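Local coordinates for protein flavoredoxin (Desulfovibrio vulgaris str. 'Miyazaki F', PDB 2D5M) that binds flavin mononucleotide and probably carries electrons through the flavin in electron transport, as a homodimer of the flavin reductase-like family, at residues A[27-33]-A[50-56]; A[19-23]-A[106-110]; A[115-121]-A[137-143]. The contacts are given in a common frame with arbitrary orientation. Numbering follows the deposited sequence.

Contact 1. Residues A[27-33]-A[50-56]; sequences RPNIMAA and LRKATYT. With FMN (flavin mononucleotide), chain E.
Residues 28-33 run as an extended strand facing the loop 50-54 and the first turn of the helix that starts at Y55. M31 lies nearest T56 (CA to CA 7.1 Å) and A33 nearest L50 (7.5 Å); FMN lies against both segments, with M31 CB 3.4 Å from FMN O5' and A32 O accepting from FMN O2' (2.7 Å). N29, M31 and A33 send CB toward 50-56. M31 takes p at all three chi angles, curling its thioether so that CE meets L50 CD2 (3.4 Å) and CG sits 3.2 Å from T56 OG1; L50 is mt. N29 (chi1 t) gives ND2 to FMN O3P at 2.8 Å. T56, chi1 m, bonds FMN O2P through OG1 (2.7 Å) and N (2.9 Å), while Y55 N reaches O1P (2.9 Å): a phosphate held at a helix N-terminus. T54 N to R51 O (3.0 Å) closes the type I turn 51-54; T54, chi1 p, is the N-cap, its OG1 accepting from Y57 N and adding a bond to R51 O (2.8 Å). R51 wraps the flavin, N to FMN O2 (3.0 Å) and NH2 to both N1 (3.0 Å) and O3' (2.9 Å). Y55 (chi1 t) brings CE2 within 3.6 Å of R27 NH1, and D23 binds both polar ends. Strand 14-22 pairs with 28-33 and touches T56, L50 packs on I60 of helix 55-63, and helix 92-96 flanks N29 and I30.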
loop_
_atom_site.group_PDB
_atom_site.type_symbol
_atom_site.label_atom_id
_atom_site.label_comp_id
_atom_site.label_asym_id
_atom_site.label_seq_id
_atom_site.Cartn_x
_atom_site.Cartn_y
_atom_site.Cartn_z
ATOM N N ARG A 27 -27.536 7.996 2.296
ATOM C CA ARG A 27 -26.681 8.753 3.199
ATOM C C ARG A 27 -25.221 8.511 2.834
ATOM O O ARG A 27 -24.799 7.351 2.735
ATOM C CB ARG A 27 -26.933 8.319 4.662
ATOM C CG ARG A 27 -28.360 8.462 5.101
ATOM C CD ARG A 27 -28.705 7.853 6.432
ATOM N NE ARG A 27 -27.807 8.210 7.511
ATOM C CZ ARG A 27 -26.881 7.469 8.138
ATOM N NH1 ARG A 27 -26.643 6.207 7.846
ATOM N NH2 ARG A 27 -26.164 8.011 9.130
ATOM N N PRO A 28 -24.427 9.549 2.620
ATOM C CA PRO A 28 -23.038 9.378 2.250
ATOM C C PRO A 28 -22.162 9.063 3.444
ATOM O O PRO A 28 -22.381 9.567 4.545
ATOM C CB PRO A 28 -22.670 10.731 1.630
ATOM C CG PRO A 28 -23.471 11.694 2.434
ATOM C CD PRO A 28 -24.799 11.014 2.671
ATOM N N ASN A 29 -21.125 8.256 3.220
ATOM C CA ASN A 29 -20.210 7.853 4.279
ATOM C C ASN A 29 -18.775 7.776 3.751
ATOM O O ASN A 29 -18.556 7.657 2.552
ATOM C CB ASN A 29 -20.603 6.487 4.811
ATOM C CG ASN A 29 -19.992 6.153 6.168
ATOM O OD1 ASN A 29 -19.667 7.057 6.956
ATOM N ND2 ASN A 29 -19.878 4.860 6.454
ATOM N N ILE A 30 -17.844 7.863 4.694
ATOM C CA ILE A 30 -16.447 7.622 4.466
ATOM C C ILE A 30 -15.907 6.883 5.676
ATOM O O ILE A 30 -16.294 7.192 6.812
ATOM C CB ILE A 30 -15.618 8.919 4.272
ATOM C CG1 ILE A 30 -16.114 10.076 5.157
ATOM C CG2 ILE A 30 -15.545 9.282 2.791
ATOM C CD1 ILE A 30 -15.250 11.333 5.175
ATOM N N MET A 31 -14.989 5.941 5.426
ATOM C CA MET A 31 -14.214 5.273 6.470
ATOM C C MET A 31 -12.769 5.255 6.056
ATOM O O MET A 31 -12.449 5.376 4.879
ATOM C CB MET A 31 -14.734 3.877 6.802
ATOM C CG MET A 31 -14.759 2.927 5.617
ATOM S SD MET A 31 -13.178 2.166 5.227
ATOM C CE MET A 31 -13.021 0.923 6.509
ATOM N N ALA A 32 -11.852 5.116 7.014
ATOM C CA ALA A 32 -10.432 5.002 6.717
ATOM C C ALA A 32 -10.016 3.544 6.517
ATOM O O ALA A 32 -10.402 2.656 7.315
ATOM C CB ALA A 32 -9.630 5.583 7.864
ATOM N N ALA A 33 -9.204 3.309 5.516
ATOM C CA ALA A 33 -8.665 1.974 5.217
ATOM C C ALA A 33 -7.174 2.100 4.886
ATOM O O ALA A 33 -6.813 2.820 3.962
ATOM C CB ALA A 33 -9.376 1.303 4.083
ATOM N N LEU A 50 -12.030 -4.761 4.239
ATOM C CA LEU A 50 -12.986 -4.102 5.105
ATOM C C LEU A 50 -13.711 -5.128 5.949
ATOM O O LEU A 50 -14.249 -6.100 5.438
ATOM C CB LEU A 50 -14.017 -3.311 4.274
ATOM C CG LEU A 50 -13.467 -2.271 3.288
ATOM C CD1 LEU A 50 -14.534 -1.440 2.626
ATOM C CD2 LEU A 50 -12.437 -1.365 4.010
ATOM N N ARG A 51 -13.738 -4.886 7.242
ATOM C CA ARG A 51 -14.383 -5.771 8.172
ATOM C C ARG A 51 -15.889 -5.718 8.052
ATOM O O ARG A 51 -16.509 -4.693 7.807
ATOM C CB ARG A 51 -13.985 -5.412 9.621
ATOM C CG ARG A 51 -12.548 -5.724 9.931
ATOM C CD ARG A 51 -12.014 -5.159 11.274
ATOM N NE ARG A 51 -12.093 -3.724 11.079
ATOM C CZ ARG A 51 -13.030 -2.892 11.548
ATOM N NH1 ARG A 51 -13.945 -3.259 12.423
ATOM N NH2 ARG A 51 -12.987 -1.641 11.129
ATOM N N LYS A 52 -16.501 -6.906 8.352
ATOM C CA LYS A 52 -17.961 -7.024 8.283
ATOM C C LYS A 52 -18.691 -6.109 9.218
ATOM O O LYS A 52 -19.853 -5.737 8.996
ATOM C CB LYS A 52 -18.316 -8.498 8.500
ATOM C CG LYS A 52 -17.862 -9.480 7.453
ATOM C CD LYS A 52 -18.303 -10.896 7.710
ATOM C CE LYS A 52 -18.188 -11.694 6.427
ATOM N NZ LYS A 52 -18.083 -13.180 6.629
ATOM N N ALA A 53 -18.064 -5.714 10.338
ATOM C CA ALA A 53 -18.690 -4.848 11.310
ATOM C C ALA A 53 -18.834 -3.428 10.808
ATOM O O ALA A 53 -19.596 -2.639 11.375
ATOM C CB ALA A 53 -17.905 -4.841 12.622
ATOM N N THR A 54 -18.068 -3.019 9.785
ATOM C CA THR A 54 -18.152 -1.639 9.342
ATOM C C THR A 54 -19.474 -1.390 8.595
ATOM O O THR A 54 -19.988 -2.266 7.893
ATOM C CB THR A 54 -16.984 -1.231 8.462
ATOM O OG1 THR A 54 -16.997 -1.950 7.259
ATOM C CG2 THR A 54 -15.661 -1.429 9.132
ATOM N N TYR A 55 -20.000 -0.191 8.768
ATOM C CA TYR A 55 -21.231 0.166 8.024
ATOM C C TYR A 55 -20.933 0.176 6.518
ATOM O O TYR A 55 -21.757 -0.196 5.676
ATOM C CB TYR A 55 -21.750 1.491 8.547
ATOM C CG TYR A 55 -23.150 1.851 8.127
ATOM C CD1 TYR A 55 -24.206 1.019 8.501
ATOM C CD2 TYR A 55 -23.461 2.967 7.388
ATOM C CE1 TYR A 55 -25.517 1.275 8.172
ATOM C CE2 TYR A 55 -24.772 3.278 7.039
ATOM C CZ TYR A 55 -25.807 2.430 7.411
ATOM O OH TYR A 55 -27.128 2.659 7.108
ATOM N N THR A 56 -19.732 0.621 6.159
ATOM C CA THR A 56 -19.298 0.661 4.773
ATOM C C THR A 56 -19.361 -0.683 4.090
ATOM O O THR A 56 -19.739 -0.771 2.924
ATOM C CB THR A 56 -17.857 1.217 4.733
ATOM O OG1 THR A 56 -17.888 2.565 5.221
ATOM C CG2 THR A 56 -17.280 1.238 3.357
HETATM N N1 FMN E . -11.060 -0.790 9.052
HETATM C C2 FMN E . -11.125 -1.776 8.103
HETATM O O2 FMN E . -12.069 -2.578 8.086
HETATM N N3 FMN E . -10.089 -1.882 7.178
HETATM C C4 FMN E . -8.963 -1.091 7.149
HETATM O O4 FMN E . -8.082 -1.267 6.281
HETATM C C4A FMN E . -8.870 -0.102 8.167
HETATM N N5 FMN E . -7.762 0.675 8.236
HETATM C C5A FMN E . -7.812 1.713 9.132
HETATM C C6 FMN E . -6.676 2.566 9.209
HETATM C C7 FMN E . -6.621 3.672 10.042
HETATM C C7M FMN E . -5.391 4.542 10.152
HETATM C C8 FMN E . -7.799 3.966 10.825
HETATM C C8M FMN E . -7.809 5.225 11.679
HETATM C C9 FMN E . -8.881 3.104 10.813
HETATM C C9A FMN E . -8.917 1.994 9.985
HETATM N N10 FMN E . -9.981 1.066 9.954
HETATM C C10 FMN E . -9.998 0.058 9.021
HETATM C "C1'" FMN E . -11.132 1.230 10.885
HETATM C "C2'" FMN E . -12.355 1.847 10.211
HETATM O "O2'" FMN E . -12.032 3.021 9.456
HETATM C "C3'" FMN E . -13.361 2.232 11.300
HETATM O "O3'" FMN E . -13.859 0.997 11.864
HETATM C "C4'" FMN E . -14.514 3.098 10.815
HETATM O "O4'" FMN E . -15.132 3.647 12.012
HETATM C "C5'" FMN E . -15.538 2.364 10.022
HETATM O "O5'" FMN E . -16.585 3.319 9.654
HETATM P P FMN E . -18.020 2.822 9.119
HETATM O O1P FMN E . -18.647 1.931 10.201
HETATM O O2P FMN E . -17.867 2.060 7.825
HETATM O O3P FMN E . -18.732 4.154 8.966
#

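Contact 2. Residues A[19-23]-A[106-110]; sequences VGTYD and VDAPY
The end of a sheet strand, 19-22, meets the loop 106-108 and the start of strand 109-111, with the touching parts directed 123° apart. T21 lies nearest A108 (CA to CA 4.7 Å) and G20 nearest P109 (5.6 Å). Both segments are extended, except that D107 (phi/psi -84/69) centres an inverse gamma turn, closed by a weak A108 N to V106 O bond of 3.0 Å.

No direct hydrogen bond joins the segments. The polar link is one water, which accepts from Y22 N (3.0 Å) and donates to D107 O (2.8 Å). A weaker CA-H...O contact runs from G20 CA to P109 O at 3.6 Å; a CB on residue 20 would clash with that oxygen, so glycine is what allows this closeness.

The aromatic contact is CH-pi. With chi1 m (-70°) and chi2 -59°, the Y22 ring lies across P109, whose CD stands 3.5 Å from the ring centroid and only 6° off its normal. The same ring has CE2 3.5 Å from A108 C and CD2 3.7 Å from D107 OD1, although the carboxylate's salt bridge goes to R63.

Side chains against backbone supply the rest: P109 CD presses on T21 C (3.3 Å) and A108 CB on G20 O (3.6 Å).

P102 of strand 100-102 also touches Y22, while G20 pairs with T67 of strand 65-70. A proline laid on a tyrosine face is a familiar CH-pi motif, and it lies here where the small two-stranded sheet 100-102/109-111 meets the main antiparallel sheet of this flavin reductase-like fold.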
loop_
_atom_site.group_PDB
_atom_site.type_symbol
_atom_site.label_atom_id
_atom_site.label_comp_id
_atom_site.label_asym_id
_atom_site.label_seq_id
_atom_site.Cartn_x
_atom_site.Cartn_y
_atom_site.Cartn_z
ATOM N N VAL A 19 -12.676 5.471 2.075
ATOM C CA VAL A 19 -13.580 4.687 1.240
ATOM C C VAL A 19 -14.959 5.268 1.374
ATOM O O VAL A 19 -15.522 5.316 2.485
ATOM C CB VAL A 19 -13.561 3.215 1.671
ATOM C CG1 VAL A 19 -14.539 2.428 0.828
ATOM C CG2 VAL A 19 -12.159 2.604 1.528
ATOM N N GLY A 20 -15.507 5.753 0.254
ATOM C CA GLY A 20 -16.786 6.482 0.229
ATOM C C GLY A 20 -17.882 5.619 -0.336
ATOM O O GLY A 20 -17.702 4.921 -1.346
ATOM N N THR A 21 -19.067 5.674 0.267
ATOM C CA THR A 21 -20.226 4.896 -0.121
ATOM C C THR A 21 -21.533 5.650 0.176
ATOM O O THR A 21 -21.539 6.638 0.907
ATOM C CB THR A 21 -20.291 3.571 0.660
ATOM O OG1 THR A 21 -20.326 3.835 2.067
ATOM C CG2 THR A 21 -19.165 2.597 0.306
ATOM N N TYR A 22 -22.612 5.169 -0.426
ATOM C CA TYR A 22 -23.969 5.529 -0.025
ATOM C C TYR A 22 -24.649 4.339 0.644
ATOM O O TYR A 22 -24.554 3.212 0.142
ATOM C CB TYR A 22 -24.811 5.922 -1.249
ATOM C CG TYR A 22 -24.460 7.211 -1.904
ATOM C CD1 TYR A 22 -24.489 8.409 -1.256
ATOM C CD2 TYR A 22 -24.070 7.211 -3.275
ATOM C CE1 TYR A 22 -24.151 9.610 -1.890
ATOM C CE2 TYR A 22 -23.739 8.397 -3.899
ATOM C CZ TYR A 22 -23.797 9.602 -3.218
ATOM O OH TYR A 22 -23.445 10.740 -3.869
ATOM N N ASP A 23 -25.351 4.570 1.756
ATOM C CA ASP A 23 -26.175 3.522 2.343
ATOM C C ASP A 23 -27.491 3.417 1.603
ATOM O O ASP A 23 -27.736 4.065 0.583
ATOM C CB ASP A 23 -26.319 3.685 3.852
ATOM C CG ASP A 23 -27.388 4.682 4.312
ATOM O OD1 ASP A 23 -27.990 5.399 3.482
ATOM O OD2 ASP A 23 -27.576 4.734 5.540
ATOM N N VAL A 106 -19.765 5.967 -10.962
ATOM C CA VAL A 106 -20.167 4.893 -10.012
ATOM C C VAL A 106 -21.093 5.516 -8.962
ATOM O O VAL A 106 -21.031 6.716 -8.706
ATOM C CB VAL A 106 -18.998 4.153 -9.353
ATOM C CG1 VAL A 106 -17.946 3.721 -10.393
ATOM C CG2 VAL A 106 -18.328 5.006 -8.284
ATOM N N ASP A 107 -21.866 4.606 -8.384
ATOM C CA ASP A 107 -22.897 4.957 -7.387
ATOM C C ASP A 107 -22.332 5.095 -5.977
ATOM O O ASP A 107 -22.597 4.261 -5.080
ATOM C CB ASP A 107 -23.980 3.900 -7.423
ATOM C CG ASP A 107 -25.186 4.277 -6.592
ATOM O OD1 ASP A 107 -25.362 5.485 -6.284
ATOM O OD2 ASP A 107 -25.964 3.339 -6.284
ATOM N N ALA A 108 -21.519 6.132 -5.753
ATOM C CA ALA A 108 -20.826 6.401 -4.486
ATOM C C ALA A 108 -20.356 7.836 -4.479
ATOM O O ALA A 108 -20.001 8.373 -5.539
ATOM C CB ALA A 108 -19.652 5.465 -4.278
ATOM N N PRO A 109 -20.273 8.453 -3.309
ATOM C CA PRO A 109 -19.727 9.800 -3.188
ATOM C C PRO A 109 -18.205 9.775 -2.959
ATOM O O PRO A 109 -17.721 8.794 -2.367
ATOM C CB PRO A 109 -20.392 10.345 -1.941
ATOM C CG PRO A 109 -20.470 9.111 -1.052
ATOM C CD PRO A 109 -20.685 7.948 -2.009
ATOM N N TYR A 110 -17.530 10.847 -3.337
ATOM C CA TYR A 110 -16.142 11.068 -2.920
ATOM C C TYR A 110 -16.073 12.381 -2.145
ATOM O O TYR A 110 -17.035 13.143 -2.068
ATOM C CB TYR A 110 -15.174 11.026 -4.061
ATOM C CG TYR A 110 -15.330 12.061 -5.145
ATOM C CD1 TYR A 110 -14.712 13.277 -5.072
ATOM C CD2 TYR A 110 -16.098 11.824 -6.271
ATOM C CE1 TYR A 110 -14.839 14.242 -6.076
ATOM C CE2 TYR A 110 -16.206 12.757 -7.275
ATOM C CZ TYR A 110 -15.596 13.962 -7.162
ATOM O OH TYR A 110 -15.696 14.902 -8.181
HETATM O O HOH W 1 -21.804 3.266 -2.573
#

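Contact 3. Residues A[115-121]-A[137-143]; sequences PMAIELK and EIMDVKV
These are the facing strands of an antiparallel beta hairpin, 116-126 with 133-144, interrupted by a classic bulge. Their segment axes come within 4.5 Å, with N-to-C directions 138° apart. M116-V143, I118-V141 and L120-I138 are non-hydrogen-bonded pairs; A117-K142, E119-D140 and K121-E137 are hydrogen-bonded. At the bulge M139 and D140 both face E119: E119 N bonds D140 O (2.9 Å) and M139 N bonds E119 O (2.8 Å), M139 leaving the extended range at phi/psi -95/-29.

On the apolar face, M116, fully extended (ttt), lays CE against V141 CG1 (3.8 Å) and CG against V143 CG2 (4.0 Å). I118 CG2 touches I138 CG2 (3.8 Å), and L120 CD2 closes on I138 CG1 (3.9 Å). I46 packs on I118, L120 and I138; L10, R8 and Y12 of the second subunit pack on this face too.

On the other face A117 is a shallow spot against which Y110 rests, and M139 SD leans on K121 CB (4.0 Å). E119, D140 and K142 form a salt-bridge network joined by E104; E119 OE1 also bonds H105 N, and D140 OD1 bonds S4 of the second subunit. Chi3 (-124°) and chi4 (m) turn K142 NZ to 2.8 Å from E119 OE2 and 2.7 Å from D140 OD2.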
loop_
_atom_site.group_PDB
_atom_site.type_symbol
_atom_site.label_atom_id
_atom_site.label_comp_id
_atom_site.label_asym_id
_atom_site.label_seq_id
_atom_site.Cartn_x
_atom_site.Cartn_y
_atom_site.Cartn_z
ATOM N N PRO A 115 -7.616 16.222 -2.646
ATOM C CA PRO A 115 -6.983 16.524 -3.919
ATOM C C PRO A 115 -7.171 15.468 -4.983
ATOM O O PRO A 115 -6.983 15.715 -6.201
ATOM C CB PRO A 115 -5.511 16.641 -3.532
ATOM C CG PRO A 115 -5.345 15.760 -2.302
ATOM C CD PRO A 115 -6.619 16.065 -1.581
ATOM N N MET A 116 -7.477 14.262 -4.583
ATOM C CA MET A 116 -7.520 13.115 -5.493
ATOM C C MET A 116 -8.648 12.167 -5.054
ATOM O O MET A 116 -8.795 11.860 -3.879
ATOM C CB MET A 116 -6.200 12.391 -5.466
ATOM C CG MET A 116 -6.066 11.170 -6.319
ATOM S SD MET A 116 -4.281 10.824 -6.353
ATOM C CE MET A 116 -4.349 9.429 -7.401
ATOM N N ALA A 117 -9.396 11.675 -6.035
ATOM C CA ALA A 117 -10.495 10.763 -5.789
ATOM C C ALA A 117 -10.508 9.709 -6.928
ATOM O O ALA A 117 -10.221 10.011 -8.070
ATOM C CB ALA A 117 -11.809 11.492 -5.717
ATOM N N ILE A 118 -10.838 8.498 -6.545
ATOM C CA ILE A 118 -10.883 7.354 -7.440
ATOM C C ILE A 118 -12.282 6.756 -7.366
ATOM O O ILE A 118 -12.800 6.551 -6.251
ATOM C CB ILE A 118 -9.816 6.304 -7.002
ATOM C CG1 ILE A 118 -8.444 6.918 -6.841
ATOM C CG2 ILE A 118 -9.839 5.148 -7.986
ATOM C CD1 ILE A 118 -7.418 5.976 -6.236
ATOM N N GLU A 119 -12.903 6.506 -8.503
ATOM C CA GLU A 119 -14.211 5.895 -8.587
ATOM C C GLU A 119 -14.081 4.424 -8.930
ATOM O O GLU A 119 -13.427 4.100 -9.942
ATOM C CB GLU A 119 -15.061 6.604 -9.670
ATOM C CG GLU A 119 -15.298 8.067 -9.392
ATOM C CD GLU A 119 -16.460 8.653 -10.162
ATOM O OE1 GLU A 119 -17.422 7.860 -10.433
ATOM O OE2 GLU A 119 -16.426 9.878 -10.418
ATOM N N LEU A 120 -14.671 3.561 -8.120
ATOM C CA LEU A 120 -14.519 2.115 -8.301
ATOM C C LEU A 120 -15.865 1.390 -8.365
ATOM O O LEU A 120 -16.822 1.664 -7.655
ATOM C CB LEU A 120 -13.670 1.488 -7.184
ATOM C CG LEU A 120 -12.280 2.116 -7.039
ATOM C CD1 LEU A 120 -12.234 3.141 -5.892
ATOM C CD2 LEU A 120 -11.182 1.068 -6.844
ATOM N N LYS A 121 -15.879 0.389 -9.268
ATOM C CA LYS A 121 -16.964 -0.573 -9.414
ATOM C C LYS A 121 -16.562 -1.860 -8.757
ATOM O O LYS A 121 -15.481 -2.411 -9.059
ATOM C CB LYS A 121 -17.257 -0.825 -10.891
ATOM C CG LYS A 121 -18.253 -1.902 -11.254
ATOM C CD LYS A 121 -18.409 -2.143 -12.750
ATOM C CE LYS A 121 -17.148 -2.681 -13.405
ATOM N NZ LYS A 121 -17.260 -3.335 -14.718
ATOM N N GLU A 137 -12.745 -2.219 -9.501
ATOM C CA GLU A 137 -12.186 -1.785 -10.777
ATOM C C GLU A 137 -12.189 -0.261 -10.780
ATOM O O GLU A 137 -13.211 0.372 -10.549
ATOM C CB GLU A 137 -12.998 -2.298 -11.949
ATOM C CG GLU A 137 -12.483 -1.826 -13.282
ATOM C CD GLU A 137 -13.166 -2.419 -14.501
ATOM O OE1 GLU A 137 -13.947 -3.397 -14.343
ATOM O OE2 GLU A 137 -12.918 -1.887 -15.625
ATOM N N ILE A 138 -11.054 0.337 -11.077
ATOM C CA ILE A 138 -10.917 1.771 -11.201
ATOM C C ILE A 138 -11.549 2.234 -12.505
ATOM O O ILE A 138 -11.120 1.860 -13.592
ATOM C CB ILE A 138 -9.418 2.186 -11.187
ATOM C CG1 ILE A 138 -8.756 1.783 -9.874
ATOM C CG2 ILE A 138 -9.259 3.652 -11.467
ATOM C CD1 ILE A 138 -7.224 1.939 -9.849
ATOM N N MET A 139 -12.597 3.050 -12.364
ATOM C CA MET A 139 -13.331 3.600 -13.486
ATOM C C MET A 139 -12.838 4.976 -13.855
ATOM O O MET A 139 -12.970 5.398 -15.032
ATOM C CB MET A 139 -14.853 3.592 -13.200
ATOM C CG MET A 139 -15.391 2.273 -12.736
ATOM S SD MET A 139 -14.948 0.828 -13.732
ATOM C CE MET A 139 -15.846 1.201 -15.215
ATOM N N ASP A 140 -12.312 5.739 -12.888
ATOM C CA ASP A 140 -11.795 7.079 -13.122
ATOM C C ASP A 140 -10.961 7.475 -11.949
ATOM O O ASP A 140 -11.229 7.116 -10.808
ATOM C CB ASP A 140 -12.938 8.101 -13.281
ATOM C CG ASP A 140 -12.513 9.415 -13.882
ATOM O OD1 ASP A 140 -11.533 9.449 -14.657
ATOM O OD2 ASP A 140 -13.163 10.444 -13.625
ATOM N N VAL A 141 -9.924 8.236 -12.217
ATOM C CA VAL A 141 -9.110 8.918 -11.212
ATOM C C VAL A 141 -9.200 10.426 -11.495
ATOM O O VAL A 141 -8.911 10.869 -12.608
ATOM C CB VAL A 141 -7.656 8.437 -11.297
ATOM C CG1 VAL A 141 -6.823 9.229 -10.273
ATOM C CG2 VAL A 141 -7.539 6.933 -11.126
ATOM N N LYS A 142 -9.636 11.186 -10.514
ATOM C CA LYS A 142 -9.843 12.612 -10.600
ATOM C C LYS A 142 -8.858 13.328 -9.700
ATOM O O LYS A 142 -8.715 12.968 -8.531
ATOM C CB LYS A 142 -11.281 13.015 -10.196
ATOM C CG LYS A 142 -12.330 12.678 -11.260
ATOM C CD LYS A 142 -13.639 13.376 -10.888
ATOM C CE LYS A 142 -14.780 12.416 -10.771
ATOM N NZ LYS A 142 -15.008 11.640 -12.025
ATOM N N VAL A 143 -8.217 14.339 -10.236
ATOM C CA VAL A 143 -7.184 15.088 -9.467
ATOM C C VAL A 143 -7.419 16.552 -9.660
ATOM O O VAL A 143 -7.672 17.033 -10.756
ATOM C CB VAL A 143 -5.796 14.650 -9.924
ATOM C CG1 VAL A 143 -4.730 15.448 -9.162
ATOM C CG2 VAL A 143 -5.566 13.159 -9.725
#

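The three contacts step away from the flavin. Contact 1 is part of the FMN pocket itself. Contact 2 sits behind it, centres 10 Å apart: V19 N meets M31 O at 2.8 Å, D23 OD2 meets Y55 OH at 2.6 Å, and P28 CB packs on P109 CG at 3.8 Å. T21's side chain is about 7 Å from FMN. Contact 3, its centre 11 Å from that of contact 2, is reached through V106 N to E119 OE1 (3.1 Å) and Y110 CD1 to A117 CB (3.5 Å). Contacts 1 and 3 do not touch, their nearest atoms about 10 Å apart, but share the main sheet, which K142 and V143 extend into the second subunit.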